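Local coordinates for protein methyltransferase FkbM (Methylobacillus flagellatus KT, PDB 2PY6) that probably acts as a methyltransferase of the FkbM type, transferring methyl groups to an acceptor substrate, at residues L268-V271 with L272-Y275; T276-N279 with F280-R283; F129-I132 with C133-G137. All coordinates share one frame; numbering follows the deposited sequence.

Contacts 1 and 2 follow one another along the chain, one finishing helix 262-274 and the other forming the turn into strand 284-287 of the sheet of the FkbM methyltransferase-family domain. Their centres are about 10 Å apart, and they meet where Tyr275 O lies 3.4 Å from Ala281 CB. Contact 3 ends helix 123-135 beside a different sheet, its centre about 48 Å from that of contact 1 and about 55 Å from that of contact 2. Within the assembly this separation is bridged: residues of contact 2 pack on Gln131 and Thr135 of the third subunit. A bound PEG, probably from the crystallisation liquor, lies about 3 Å from the side chain of Arg274.

Contact 1: residues L268-V271 with L272-Y275; sequences LQNV and LRRY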
loop_
_atom_site.group_PDB
_atom_site.type_symbol
_atom_site.label_atom_id
_atom_site.label_comp_id
_atom_site.label_asym_id
_atom_site.label_seq_id
_atom_site.Cartn_x
_atom_site.Cartn_y
_atom_site.Cartn_z
ATOM N N LEU A 268 -14.909 -10.380 18.697
ATOM C CA LEU A 268 -16.045 -9.702 19.304
ATOM C C LEU A 268 -15.703 -9.109 20.627
ATOM O O LEU A 268 -16.356 -8.147 21.025
ATOM C CB LEU A 268 -17.250 -10.628 19.473
ATOM C CG LEU A 268 -17.862 -11.015 18.145
ATOM C CD1 LEU A 268 -18.936 -12.058 18.431
ATOM C CD2 LEU A 268 -18.419 -9.799 17.415
ATOM N N GLN A 269 -14.729 -9.676 21.346
ATOM C CA GLN A 269 -14.293 -9.040 22.591
ATOM C C GLN A 269 -13.599 -7.698 22.279
ATOM O O GLN A 269 -13.673 -6.765 23.072
ATOM C CB GLN A 269 -13.412 -9.967 23.426
ATOM C CG GLN A 269 -14.164 -11.150 23.988
ATOM C CD GLN A 269 -15.252 -10.738 24.959
ATOM O OE1 GLN A 269 -14.981 -10.082 25.955
ATOM N NE2 GLN A 269 -16.485 -11.153 24.689
ATOM N N ASN A 270 -12.937 -7.618 21.123
ATOM C CA ASN A 270 -12.314 -6.375 20.666
ATOM C C ASN A 270 -13.404 -5.372 20.262
ATOM O O ASN A 270 -13.329 -4.186 20.587
ATOM C CB ASN A 270 -11.429 -6.595 19.443
ATOM C CG ASN A 270 -10.264 -7.528 19.689
ATOM O OD1 ASN A 270 -9.763 -7.693 20.809
ATOM N ND2 ASN A 270 -9.786 -8.104 18.604
ATOM N N VAL A 271 -14.403 -5.864 19.540
ATOM C CA VAL A 271 -15.552 -5.041 19.154
ATOM C C VAL A 271 -16.260 -4.502 20.395
ATOM O O VAL A 271 -16.596 -3.325 20.443
ATOM C CB VAL A 271 -16.549 -5.847 18.275
ATOM C CG1 VAL A 271 -17.888 -5.072 18.063
ATOM C CG2 VAL A 271 -15.904 -6.200 16.948
ATOM N N LEU A 272 -16.472 -5.334 21.421
ATOM C CA LEU A 272 -17.151 -4.844 22.631
ATOM C C LEU A 272 -16.341 -3.716 23.333
ATOM O O LEU A 272 -16.932 -2.803 23.938
ATOM C CB LEU A 272 -17.450 -5.962 23.642
ATOM C CG LEU A 272 -18.348 -7.179 23.321
ATOM C CD1 LEU A 272 -18.592 -7.960 24.631
ATOM C CD2 LEU A 272 -19.671 -6.834 22.674
ATOM N N ARG A 273 -15.010 -3.796 23.264
ATOM C CA ARG A 273 -14.142 -2.782 23.875
ATOM C C ARG A 273 -14.216 -1.445 23.158
ATOM O O ARG A 273 -13.927 -0.429 23.754
ATOM C CB ARG A 273 -12.668 -3.202 23.913
ATOM C CG ARG A 273 -12.322 -4.189 24.965
ATOM C CD ARG A 273 -10.841 -4.636 24.888
ATOM N NE ARG A 273 -10.753 -5.988 25.427
ATOM C CZ ARG A 273 -10.547 -7.103 24.734
ATOM N NH1 ARG A 273 -10.301 -7.111 23.444
ATOM N NH2 ARG A 273 -10.533 -8.257 25.375
ATOM N N ARG A 274 -14.567 -1.421 21.879
ATOM C CA ARG A 274 -14.651 -0.132 21.229
ATOM C C ARG A 274 -15.894 0.644 21.690
ATOM O O ARG A 274 -15.963 1.847 21.513
ATOM C CB ARG A 274 -14.448 -0.209 19.699
ATOM C CG ARG A 274 -15.458 -0.868 18.883
ATOM C CD ARG A 274 -15.112 -0.714 17.378
ATOM N NE ARG A 274 -13.999 -1.585 17.003
ATOM C CZ ARG A 274 -14.074 -2.656 16.198
ATOM N NH1 ARG A 274 -15.202 -3.006 15.586
ATOM N NH2 ARG A 274 -12.974 -3.377 15.968
ATOM N N TYR A 275 -16.817 -0.018 22.390
ATOM C CA TYR A 275 -18.040 0.614 22.854
ATOM C C TYR A 275 -18.170 0.697 24.340
ATOM O O TYR A 275 -19.200 1.111 24.831
ATOM C CB TYR A 275 -19.227 -0.152 22.306
ATOM C CG TYR A 275 -19.223 -0.230 20.806
ATOM C CD1 TYR A 275 -19.287 0.919 20.034
ATOM C CD2 TYR A 275 -19.204 -1.452 20.158
ATOM C CE1 TYR A 275 -19.288 0.852 18.634
ATOM C CE2 TYR A 275 -19.216 -1.538 18.769
ATOM C CZ TYR A 275 -19.262 -0.392 18.006
ATOM O OH TYR A 275 -19.283 -0.495 16.625
#
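With CG anti to its carbonyl carbon (chi1 -77°) and the chain extended from CG to NE, Arg273 runs back along the helix beside Gln269 and Asn270. Its guanidinium passes over the Gln269 carbonyl, whose O lies 3.3 Å above the guanidinium plane and toward the rim. NH1 also comes within 2.8 Å of Asn270 OD1 at the guanidinium edge, the two flat groups being turned 49° apart. Arginine suits this place because NH1 bonds Gly90 O of the second subunit, which a long side chain can reach. Shortened to an alanine, the side chain would probably leave Gly90 O without this donor and the Asn270 amide freer to turn. Arg274 differs: its chi1 of 68° sets CG between the backbone N and the carbonyl carbon, and the chain then bends so that NH1 lies 3.5 Å from Val271 CG2. Its NH2 bonds Ser89 O of the second subunit. In the backbone, Leu272 N bonds Leu268 O at 2.8 Å, whereas Arg274 N divides itself between Val271 O at 3.1 Å and a weak bond to Asn270 O. On the buried side, the side chains of Val271 and Tyr275 lie side by side, CG1 3.8 Å from CE2. Helix 262-274 is the crossover of a beta-alpha-beta unit; Val271 and Tyr275 pack on Leu241 of helix 239-248, and Leu272 on Ile284 and Val286 of strand 284-287.

Contact 2: residues T276-N279 with F280-R283; sequences TDTN and FASR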
loop_
_atom_site.group_PDB
_atom_site.type_symbol
_atom_site.label_atom_id
_atom_site.label_comp_id
_atom_site.label_asym_id
_atom_site.label_seq_id
_atom_site.Cartn_x
_atom_site.Cartn_y
_atom_site.Cartn_z
ATOM N N THR A 276 -17.093 0.394 25.055
ATOM C CA THR A 276 -17.130 0.350 26.499
ATOM C C THR A 276 -17.640 1.640 27.215
ATOM O O THR A 276 -18.301 1.561 28.230
ATOM C CB THR A 276 -15.773 -0.183 27.071
ATOM O OG1 THR A 276 -15.827 -0.147 28.493
ATOM C CG2 THR A 276 -14.602 0.661 26.661
ATOM N N ASP A 277 -17.372 2.813 26.662
ATOM C CA ASP A 277 -17.790 4.063 27.283
ATOM C C ASP A 277 -19.110 4.587 26.742
ATOM O O ASP A 277 -19.489 5.684 27.086
ATOM C CB ASP A 277 -16.730 5.136 27.008
ATOM C CG ASP A 277 -15.346 4.734 27.482
ATOM O OD1 ASP A 277 -15.207 4.260 28.637
ATOM O OD2 ASP A 277 -14.405 4.893 26.677
ATOM N N THR A 278 -19.768 3.860 25.834
ATOM C CA THR A 278 -21.056 4.307 25.277
ATOM C C THR A 278 -22.142 4.058 26.317
ATOM O O THR A 278 -21.919 3.305 27.268
ATOM C CB THR A 278 -21.430 3.551 23.996
ATOM O OG1 THR A 278 -21.723 2.170 24.301
ATOM C CG2 THR A 278 -20.313 3.641 22.946
ATOM N N ASN A 279 -23.315 4.675 26.170
ATOM C CA ASN A 279 -24.402 4.384 27.142
ATOM C C ASN A 279 -25.174 3.079 26.835
ATOM O O ASN A 279 -26.040 2.701 27.608
ATOM C CB ASN A 279 -25.353 5.580 27.339
ATOM C CG ASN A 279 -26.185 5.882 26.106
ATOM O OD1 ASN A 279 -25.992 5.286 25.039
ATOM N ND2 ASN A 279 -27.117 6.822 26.240
ATOM N N PHE A 280 -24.840 2.399 25.729
ATOM C CA PHE A 280 -25.479 1.133 25.299
ATOM C C PHE A 280 -24.632 -0.143 25.462
ATOM O O PHE A 280 -25.085 -1.224 25.112
ATOM C CB PHE A 280 -25.974 1.220 23.837
ATOM C CG PHE A 280 -24.878 1.504 22.805
ATOM C CD1 PHE A 280 -23.988 0.515 22.391
ATOM C CD2 PHE A 280 -24.785 2.745 22.205
ATOM C CE1 PHE A 280 -23.022 0.776 21.430
ATOM C CE2 PHE A 280 -23.810 3.007 21.245
ATOM C CZ PHE A 280 -22.943 2.022 20.854
ATOM N N ALA A 281 -23.420 -0.023 25.990
ATOM C CA ALA A 281 -22.531 -1.177 26.220
ATOM C C ALA A 281 -23.157 -2.295 27.057
ATOM O O ALA A 281 -22.914 -3.489 26.811
ATOM C CB ALA A 281 -21.258 -0.702 26.893
ATOM N N SER A 282 -23.957 -1.905 28.048
ATOM C CA SER A 282 -24.578 -2.847 28.982
ATOM C C SER A 282 -25.737 -3.598 28.368
ATOM O O SER A 282 -26.181 -4.591 28.921
ATOM C CB SER A 282 -25.062 -2.111 30.242
ATOM O OG SER A 282 -25.988 -1.058 29.936
ATOM N N ARG A 283 -26.216 -3.132 27.223
ATOM C CA ARG A 283 -27.348 -3.737 26.532
ATOM C C ARG A 283 -26.943 -4.823 25.542
ATOM O O ARG A 283 -27.804 -5.451 24.946
ATOM C CB ARG A 283 -28.138 -2.662 25.796
ATOM C CG ARG A 283 -28.690 -1.597 26.692
ATOM C CD ARG A 283 -29.102 -0.383 25.896
ATOM N NE ARG A 283 -29.511 0.712 26.771
ATOM C CZ ARG A 283 -29.711 1.975 26.391
ATOM N NH1 ARG A 283 -29.526 2.371 25.126
ATOM N NH2 ARG A 283 -30.085 2.865 27.303
HETATM O O HOH W 1 -23.797 1.114 29.230
HETATM O O HOH W 2 -27.964 4.917 23.589
HETATM O O HOH W 3 -27.516 1.085 29.391
#
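Thr278 stands over the face of the Phe280 ring, in a turn that leads from helix 262-274 to strand 284-287 within a beta-alpha-beta unit of the Rossmann-like methyltransferase domain. Two residues apart, the pair resembles an ST turn with a weak closing bond: Phe280 N reaches back to Thr278 OG1 at 3.4 Å. The CH-pi contact is better aligned, with Thr278 CB 3.8 Å from the ring centroid and only 13° off the ring normal. Phe280 has its CG between the backbone N and the carbonyl carbon (chi1 60°), which folds the ring back beneath the threonine. Threonine suits the site since its OG1 sits over the ring centre and also bonds Tyr275 O, while CB and CG2 lie toward the CE2 and CZ side of the ring. The ring itself is buried, meeting that of Phe252, and Gln131 of the third subunit packs on it.

Asn279 crosses Phe280 at about a right angle, its amide and the ring 65° apart. The backbone O of Asn279 sits 3.9 Å above the centre of the Arg283 guanidinium, and its side chain is tied to Arg283 NH1 through a water, weakly on the arginine side. Extended from CG to NE, the arginine reaches back to lay its guanidinium against Asn279 O. Another water joins the two segments, donating to Asn279 O at 2.8 Å and lying 2.7 Å from Ser282 OG.

Contact 3: residues F129-I132 with C133-G137; sequences FDQI and CRTHG
Side-chain hydrogen bonds link the amide of Gln131 to two partners one turn on. Arg134 grips OE1 side-on, with NH2 at 2.8 Å and NE at 3.1 Å, both from the same face of an amide plane turned 70° from the guanidinium. The other end, NE2, donates to Thr135 OG1 at 2.9 Å, in the amide plane and nearly straight at 167°. A bend at chi2 (55°) lets this glutamine reach both, and its amide suits the place by offering an acceptor and a donor. Together the bonds fix which way round the amide sits.

Among the backbone bonds, Thr135 N meets Gln131 O at 2.9 Å, and His136 N meets Ile132 O at 3.2 Å. Gly137, with positive phi, then closes the helix as the C' residue of a Schellman motif.

A side-chain bond reaches the same Ile132 carbonyl: His136 ND1 donates to its O at 3.0 Å, holding the imidazole edge-on at the helix end.

Packing places helix 123-135 in its beta-alpha-beta unit: Phe129 and Cys133 rest on Leu58 of strand 54-58, Ile132 touches Thr105 of helix 101-109, and Asp130 and Arg134 lie on His140 of strand 140-142.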
loop_
_atom_site.group_PDB
_atom_site.type_symbol
_atom_site.label_atom_id
_atom_site.label_comp_id
_atom_site.label_asym_id
_atom_site.label_seq_id
_atom_site.Cartn_x
_atom_site.Cartn_y
_atom_site.Cartn_z
ATOM N N PHE A 129 -9.367 -10.027 -19.002
ATOM C CA PHE A 129 -9.187 -11.378 -19.537
ATOM C C PHE A 129 -10.247 -11.853 -20.546
ATOM O O PHE A 129 -9.942 -12.633 -21.452
ATOM C CB PHE A 129 -9.091 -12.371 -18.396
ATOM C CG PHE A 129 -7.762 -12.381 -17.697
ATOM C CD1 PHE A 129 -6.573 -12.575 -18.420
ATOM C CD2 PHE A 129 -7.701 -12.325 -16.331
ATOM C CE1 PHE A 129 -5.353 -12.652 -17.761
ATOM C CE2 PHE A 129 -6.484 -12.389 -15.672
ATOM C CZ PHE A 129 -5.315 -12.557 -16.403
ATOM N N ASP A 130 -11.497 -11.448 -20.346
ATOM C CA ASP A 130 -12.551 -11.782 -21.285
ATOM C C ASP A 130 -12.279 -11.141 -22.617
ATOM O O ASP A 130 -12.432 -11.795 -23.621
ATOM C CB ASP A 130 -13.947 -11.387 -20.765
ATOM C CG ASP A 130 -14.511 -12.405 -19.763
ATOM O OD1 ASP A 130 -14.013 -13.556 -19.738
ATOM O OD2 ASP A 130 -15.424 -12.041 -18.984
ATOM N N GLN A 131 -11.843 -9.880 -22.641
ATOM C CA GLN A 131 -11.533 -9.262 -23.911
ATOM C C GLN A 131 -10.265 -9.861 -24.511
ATOM O O GLN A 131 -10.219 -10.056 -25.687
ATOM C CB GLN A 131 -11.464 -7.737 -23.828
ATOM C CG GLN A 131 -11.297 -7.070 -25.196
ATOM C CD GLN A 131 -12.365 -7.467 -26.219
ATOM O OE1 GLN A 131 -13.572 -7.338 -25.967
ATOM N NE2 GLN A 131 -11.918 -7.941 -27.390
ATOM N N ILE A 132 -9.223 -10.131 -23.735
ATOM C CA ILE A 132 -8.042 -10.798 -24.297
ATOM C C ILE A 132 -8.439 -12.059 -25.062
ATOM O O ILE A 132 -7.965 -12.304 -26.177
ATOM C CB ILE A 132 -7.038 -11.236 -23.189
ATOM C CG1 ILE A 132 -6.324 -10.018 -22.588
ATOM C CG2 ILE A 132 -6.019 -12.261 -23.728
ATOM C CD1 ILE A 132 -5.553 -9.184 -23.578
ATOM N N CYS A 133 -9.305 -12.862 -24.447
ATOM C CA CYS A 133 -9.766 -14.097 -25.055
ATOM C C CYS A 133 -10.541 -13.832 -26.316
ATOM O O CYS A 133 -10.277 -14.477 -27.316
ATOM C CB CYS A 133 -10.595 -14.924 -24.065
ATOM S SG CYS A 133 -9.589 -15.574 -22.681
ATOM N N ARG A 134 -11.477 -12.880 -26.284
ATOM C CA ARG A 134 -12.289 -12.554 -27.478
ATOM C C ARG A 134 -11.452 -12.057 -28.638
ATOM O O ARG A 134 -11.620 -12.522 -29.771
ATOM C CB ARG A 134 -13.404 -11.545 -27.164
ATOM C CG ARG A 134 -14.471 -12.098 -26.195
ATOM C CD ARG A 134 -15.653 -11.169 -26.083
ATOM N NE ARG A 134 -15.367 -9.824 -25.542
ATOM C CZ ARG A 134 -15.618 -9.401 -24.293
ATOM N NH1 ARG A 134 -16.140 -10.201 -23.382
ATOM N NH2 ARG A 134 -15.345 -8.148 -23.935
ATOM N N THR A 135 -10.538 -11.135 -28.347
ATOM C CA THR A 135 -9.611 -10.597 -29.349
ATOM C C THR A 135 -8.890 -11.730 -30.084
ATOM O O THR A 135 -8.772 -11.711 -31.297
ATOM C CB THR A 135 -8.547 -9.650 -28.673
ATOM O OG1 THR A 135 -9.183 -8.456 -28.192
ATOM C CG2 THR A 135 -7.469 -9.239 -29.645
ATOM N N HIS A 136 -8.377 -12.709 -29.346
ATOM C CA HIS A 136 -7.669 -13.800 -29.988
ATOM C C HIS A 136 -8.510 -15.031 -30.301
ATOM O O HIS A 136 -7.960 -16.031 -30.704
ATOM C CB HIS A 136 -6.459 -14.175 -29.161
ATOM C CG HIS A 136 -5.492 -13.052 -28.991
ATOM N ND1 HIS A 136 -5.553 -12.170 -27.931
ATOM C CD2 HIS A 136 -4.459 -12.643 -29.766
ATOM C CE1 HIS A 136 -4.586 -11.280 -28.052
ATOM N NE2 HIS A 136 -3.906 -11.547 -29.154
ATOM N N GLY A 137 -9.821 -14.966 -30.148
ATOM C CA GLY A 137 -10.676 -16.112 -30.438
ATOM C C GLY A 137 -10.368 -17.359 -29.605
ATOM O O GLY A 137 -10.458 -18.487 -30.105
#